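Peroxiredoxin (Akkermansia muciniphila, PDB 6KHX) probably reduces hydrogen peroxide and related peroxides through reactive cysteine thiols, as a typical 2-Cys peroxiredoxin of the thioredoxin-fold superfamily. Local coordinates at residues V36-Y41 against A69-S74; D76-H81 against S103-T108. All blocks are in the same frame, centred on the assembly; numbering follows the deposited sequence.

Interaction 1: V36-Y41 against A69-S74; sequences VILFFY and AVVGCS
Phe-39 reaches across from its own strand to lie against Gly-72 on the next. Its CB leaves the sheet on the side shared with Ile-37 and Val-70, and chi1 of 72° sets CG between the backbone N and the carbonyl carbon, which swings the ring over the neighbouring strand. CD1 then comes 3.4 Å from Val-71 O, CE1 sits 3.6 Å from Gly-72 CA and meets Val-70 CG1 at the ring edge, and CZ closes on Gly-72 CA again. Gly-72 CA thus makes a CH-pi contact with one ring face, 21° off the normal. Phe-56, from helix 48-58, stacks on Phe-39. Tyr-41 makes a similar contact farther along, its ring face over Ser-74 CB, while its OH bonds to Asp-44. On the other side of the sheet Leu-38 CD1 packs 3.8 Å from Val-71 CG1, and Cys-73 SG lies oblique to the Phe-40 ring. Between these layers runs a parallel ladder from Ile-37 N to Ala-69 O (2.9 Å) through to Tyr-41 N and Cys-73 O, with Cys-73 N to Phe-39 O weak. It pairs backbone polar groups, while side chains meeting on the two faces are mostly apolar or aromatic, as in the thioredoxin-fold core.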
loop_
_atom_site.group_PDB
_atom_site.type_symbol
_atom_site.label_atom_id
_atom_site.label_comp_id
_atom_site.label_asym_id
_atom_site.label_seq_id
_atom_site.Cartn_x
_atom_site.Cartn_y
_atom_site.Cartn_z
ATOM N N VAL B 36 10.369 -25.558 35.950
ATOM C CA VAL B 36 10.094 -24.235 36.499
ATOM C C VAL B 36 8.595 -24.091 36.708
ATOM O O VAL B 36 7.805 -24.368 35.800
ATOM C CB VAL B 36 10.624 -23.101 35.600
ATOM C CG1 VAL B 36 10.351 -21.751 36.249
ATOM C CG2 VAL B 36 12.108 -23.272 35.335
ATOM N N ILE B 37 8.207 -23.664 37.903
ATOM C CA ILE B 37 6.868 -23.145 38.150
ATOM C C ILE B 37 7.006 -21.629 38.201
ATOM O O ILE B 37 7.609 -21.078 39.131
ATOM C CB ILE B 37 6.260 -23.708 39.441
ATOM C CG1 ILE B 37 5.834 -25.161 39.238
ATOM C CG2 ILE B 37 5.059 -22.882 39.878
ATOM C CD1 ILE B 37 4.568 -25.308 38.444
ATOM N N LEU B 38 6.488 -20.956 37.177
ATOM C CA LEU B 38 6.578 -19.504 37.053
ATOM C C LEU B 38 5.199 -18.912 37.314
ATOM O O LEU B 38 4.240 -19.256 36.619
ATOM C CB LEU B 38 7.082 -19.113 35.661
ATOM C CG LEU B 38 7.091 -17.628 35.289
ATOM C CD1 LEU B 38 8.133 -16.888 36.113
ATOM C CD2 LEU B 38 7.337 -17.419 33.798
ATOM N N PHE B 39 5.083 -18.045 38.319
ATOM C CA PHE B 39 3.781 -17.460 38.618
ATOM C C PHE B 39 3.865 -15.938 38.711
ATOM O O PHE B 39 4.798 -15.379 39.298
ATOM C CB PHE B 39 3.155 -18.064 39.904
ATOM C CG PHE B 39 3.810 -17.630 41.183
ATOM C CD1 PHE B 39 4.960 -18.248 41.639
ATOM C CD2 PHE B 39 3.244 -16.627 41.953
ATOM C CE1 PHE B 39 5.555 -17.850 42.826
ATOM C CE2 PHE B 39 3.832 -16.228 43.144
ATOM C CZ PHE B 39 4.989 -16.839 43.579
ATOM N N PHE B 40 2.873 -15.287 38.106
ATOM C CA PHE B 40 2.705 -13.842 38.089
ATOM C C PHE B 40 1.592 -13.445 39.051
ATOM O O PHE B 40 0.545 -14.108 39.103
ATOM C CB PHE B 40 2.335 -13.348 36.681
ATOM C CG PHE B 40 3.337 -13.701 35.612
ATOM C CD1 PHE B 40 3.367 -14.973 35.060
ATOM C CD2 PHE B 40 4.228 -12.750 35.138
ATOM C CE1 PHE B 40 4.281 -15.297 34.075
ATOM C CE2 PHE B 40 5.140 -13.065 34.147
ATOM C CZ PHE B 40 5.167 -14.338 33.611
ATOM N N TYR B 41 1.807 -12.334 39.753
ATOM C CA TYR B 41 0.850 -11.663 40.620
ATOM C C TYR B 41 0.847 -10.177 40.294
ATOM O O TYR B 41 1.834 -9.652 39.768
ATOM C CB TYR B 41 1.188 -11.878 42.104
ATOM C CG TYR B 41 2.513 -11.297 42.528
ATOM C CD1 TYR B 41 3.699 -11.992 42.316
ATOM C CD2 TYR B 41 2.581 -10.056 43.149
ATOM C CE1 TYR B 41 4.917 -11.468 42.706
ATOM C CE2 TYR B 41 3.790 -9.522 43.545
ATOM C CZ TYR B 41 4.956 -10.228 43.322
ATOM O OH TYR B 41 6.167 -9.693 43.714
ATOM N N ALA B 69 12.168 -25.439 40.169
ATOM C CA ALA B 69 12.496 -24.112 40.650
ATOM C C ALA B 69 11.222 -23.283 40.664
ATOM O O ALA B 69 10.473 -23.274 39.680
ATOM C CB ALA B 69 13.550 -23.468 39.754
ATOM N N VAL B 70 10.966 -22.607 41.779
ATOM C CA VAL B 70 9.801 -21.742 41.915
ATOM C C VAL B 70 10.249 -20.310 41.662
ATOM O O VAL B 70 11.204 -19.830 42.290
ATOM C CB VAL B 70 9.156 -21.893 43.301
ATOM C CG1 VAL B 70 8.031 -20.890 43.476
ATOM C CG2 VAL B 70 8.655 -23.300 43.484
ATOM N N VAL B 71 9.570 -19.627 40.737
ATOM C CA VAL B 71 9.910 -18.258 40.364
ATOM C C VAL B 71 8.626 -17.445 40.339
ATOM O O VAL B 71 7.670 -17.813 39.645
ATOM C CB VAL B 71 10.614 -18.183 38.994
ATOM C CG1 VAL B 71 10.986 -16.746 38.660
ATOM C CG2 VAL B 71 11.841 -19.078 38.946
ATOM N N GLY B 72 8.601 -16.352 41.102
ATOM C CA GLY B 72 7.514 -15.400 41.053
ATOM C C GLY B 72 7.879 -14.171 40.236
ATOM O O GLY B 72 9.049 -13.859 40.034
ATOM N N CYS B 73 6.853 -13.453 39.790
ATOM C CA CYS B 73 7.072 -12.297 38.938
ATOM C C CYS B 73 5.888 -11.346 39.030
ATOM O O CYS B 73 4.730 -11.774 38.989
ATOM C CB CYS B 73 7.276 -12.725 37.481
ATOM S SG CYS B 73 7.533 -11.351 36.348
ATOM N N SER B 74 6.197 -10.051 39.114
ATOM C CA SER B 74 5.217 -8.989 38.945
ATOM C C SER B 74 5.892 -7.843 38.211
ATOM O O SER B 74 7.117 -7.821 38.051
ATOM C CB SER B 74 4.655 -8.500 40.287
ATOM O OG SER B 74 5.509 -7.527 40.869
#

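Interaction 2: D76-H81 against S103-T108; sequences DSEFSH and SDINKT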
loop_
_atom_site.group_PDB
_atom_site.type_symbol
_atom_site.label_atom_id
_atom_site.label_comp_id
_atom_site.label_asym_id
_atom_site.label_seq_id
_atom_site.Cartn_x
_atom_site.Cartn_y
_atom_site.Cartn_z
ATOM N N ASP B 76 6.249 -4.897 39.284
ATOM C CA ASP B 76 6.899 -3.980 40.210
ATOM C C ASP B 76 8.416 -4.041 40.051
ATOM O O ASP B 76 8.976 -5.000 39.510
ATOM C CB ASP B 76 6.518 -4.310 41.650
ATOM C CG ASP B 76 5.029 -4.254 41.875
ATOM O OD1 ASP B 76 4.458 -3.143 41.825
ATOM O OD2 ASP B 76 4.425 -5.325 42.075
ATOM N N SER B 77 9.083 -3.001 40.539
ATOM C CA SER B 77 10.533 -2.935 40.456
ATOM C C SER B 77 11.190 -3.924 41.422
ATOM O O SER B 77 10.573 -4.436 42.362
ATOM C CB SER B 77 11.020 -1.521 40.756
ATOM O OG SER B 77 11.150 -1.317 42.155
ATOM N N GLU B 78 12.479 -4.173 41.185
ATOM C CA GLU B 78 13.252 -5.013 42.091
ATOM C C GLU B 78 13.379 -4.374 43.468
ATOM O O GLU B 78 13.547 -5.083 44.467
ATOM C CB GLU B 78 14.639 -5.288 41.497
ATOM C CG GLU B 78 15.589 -4.079 41.438
ATOM C CD GLU B 78 15.325 -3.145 40.249
ATOM O OE1 GLU B 78 14.241 -3.226 39.631
ATOM O OE2 GLU B 78 16.212 -2.328 39.922
ATOM N N PHE B 79 13.302 -3.043 43.544
ATOM C CA PHE B 79 13.377 -2.367 44.833
ATOM C C PHE B 79 12.083 -2.497 45.632
ATOM O O PHE B 79 12.125 -2.619 46.858
ATOM C CB PHE B 79 13.756 -0.900 44.637
ATOM C CG PHE B 79 15.211 -0.694 44.339
ATOM C CD1 PHE B 79 15.690 -0.770 43.043
ATOM C CD2 PHE B 79 16.110 -0.445 45.366
ATOM C CE1 PHE B 79 17.038 -0.589 42.778
ATOM C CE2 PHE B 79 17.455 -0.262 45.105
ATOM C CZ PHE B 79 17.920 -0.337 43.813
ATOM N N SER B 80 10.925 -2.497 44.973
ATOM C CA SER B 80 9.700 -2.816 45.699
ATOM C C SER B 80 9.727 -4.254 46.207
ATOM O O SER B 80 9.332 -4.524 47.346
ATOM C CB SER B 80 8.483 -2.571 44.817
ATOM O OG SER B 80 8.335 -1.189 44.560
ATOM N N HIS B 81 10.191 -5.192 45.373
ATOM C CA HIS B 81 10.350 -6.575 45.817
ATOM C C HIS B 81 11.266 -6.656 47.035
ATOM O O HIS B 81 10.942 -7.311 48.036
ATOM C CB HIS B 81 10.919 -7.425 44.681
ATOM C CG HIS B 81 9.989 -7.610 43.523
ATOM N ND1 HIS B 81 8.684 -7.168 43.532
ATOM C CD2 HIS B 81 10.186 -8.176 42.307
ATOM C CE1 HIS B 81 8.113 -7.463 42.375
ATOM N NE2 HIS B 81 9.003 -8.075 41.616
ATOM N N SER B 103 11.537 -8.963 38.553
ATOM C CA SER B 103 10.945 -7.654 38.308
ATOM C C SER B 103 10.686 -7.500 36.810
ATOM O O SER B 103 11.622 -7.282 36.033
ATOM C CB SER B 103 11.859 -6.548 38.827
ATOM O OG SER B 103 11.422 -5.277 38.376
ATOM N N ASP B 104 9.416 -7.593 36.409
ATOM C CA ASP B 104 9.012 -7.361 35.018
ATOM C C ASP B 104 8.728 -5.873 34.809
ATOM O O ASP B 104 7.625 -5.451 34.463
ATOM C CB ASP B 104 7.793 -8.212 34.671
ATOM C CG ASP B 104 7.360 -8.065 33.211
ATOM O OD1 ASP B 104 8.173 -7.638 32.364
ATOM O OD2 ASP B 104 6.186 -8.363 32.912
ATOM N N ILE B 105 9.782 -5.081 35.010
ATOM C CA ILE B 105 9.629 -3.634 35.130
ATOM C C ILE B 105 9.152 -3.005 33.825
ATOM O O ILE B 105 8.497 -1.955 33.844
ATOM C CB ILE B 105 10.954 -3.018 35.611
ATOM C CG1 ILE B 105 10.750 -1.580 36.094
ATOM C CG2 ILE B 105 12.011 -3.086 34.518
ATOM C CD1 ILE B 105 11.823 -1.121 37.064
ATOM N N ASN B 106 9.444 -3.627 32.680
ATOM C CA ASN B 106 9.004 -3.124 31.384
ATOM C C ASN B 106 7.680 -3.719 30.931
ATOM O O ASN B 106 7.161 -3.305 29.885
ATOM C CB ASN B 106 10.062 -3.411 30.315
ATOM C CG ASN B 106 11.333 -2.631 30.529
ATOM O OD1 ASN B 106 11.317 -1.531 31.082
ATOM N ND2 ASN B 106 12.450 -3.198 30.098
ATOM N N LYS B 107 7.120 -4.661 31.690
ATOM C CA LYS B 107 5.883 -5.374 31.377
ATOM C C LYS B 107 6.006 -6.269 30.149
ATOM O O LYS B 107 4.989 -6.789 29.669
ATOM C CB LYS B 107 4.698 -4.416 31.186
ATOM C CG LYS B 107 4.570 -3.397 32.297
ATOM C CD LYS B 107 3.317 -2.573 32.151
ATOM C CE LYS B 107 3.307 -1.437 33.145
ATOM N NZ LYS B 107 3.129 -1.921 34.540
ATOM N N THR B 108 7.217 -6.469 29.622
ATOM C CA THR B 108 7.368 -7.303 28.433
ATOM C C THR B 108 7.204 -8.789 28.751
ATOM O O THR B 108 6.713 -9.545 27.906
ATOM C CB THR B 108 8.727 -7.046 27.766
ATOM O OG1 THR B 108 9.781 -7.273 28.703
ATOM C CG2 THR B 108 8.823 -5.611 27.256
#
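Ser-103 puts its hydroxyl against the turn that leads into helix 78-85. With OG anti to the backbone N (chi1 169°), it donates to Asp-76 O at 2.7 Å, in the carbonyl plane and on a lone pair. Its CB rests against the same carbonyl and against Glu-78 N, which lies 3.4 Å from Ser-103 CB. An alanine here would probably leave Asp-76 O without this donor and the start of the helix less firmly tied to the end of strand 101-103. Ile-105 adds the apolar half of the contact: its extended chain carries CD1 to 3.8 Å from Ser-77 CB, with Glu-78 OE1 also beside that methyl. Asp-76 contributes mainly its backbone, because its carboxylate turns away to Ser-74 OG and Asp-44 N. Ser-77 OG, meanwhile, accepts from Ser-80 N at 3.1 Å and weakly from Phe-79 N. Glu-78 OE2 forms a salt bridge with Lys-43 of the second subunit, and Ser-80 OG bonds to its counterpart there, so the contact backs onto a subunit interface. The arrangement is a serine N-cap at the start of a helix, joined through Ser-103 and Ile-105 to the chain leaving strand 101-103 of the thioredoxin-like domain.

Overall arrangement
The centre of interaction 1 lies about 4 Å from the centre of the chain, that of interaction 2 about 16 Å; the latter, also buried, borders the second subunit. Strand 68-74 is followed, after a short loop, by helix 78-85, so the second contact continues the chain of the first. The two touch: Ser-74 O and Asp-104 N, 2.8 Å apart, probably share a hydrogen bond, and His-81 CE1 packs against Ser-74 OG and Tyr-41 OH. Asp-44, already a partner of both, also hydrogen-bonds to His-81 ND1. Their chemistry differs accordingly: a regular parallel ladder between aromatic and aliphatic layers in 36-41/69-74, a smaller junction resting on one hydroxyl and a methyl in 76-81/103-108.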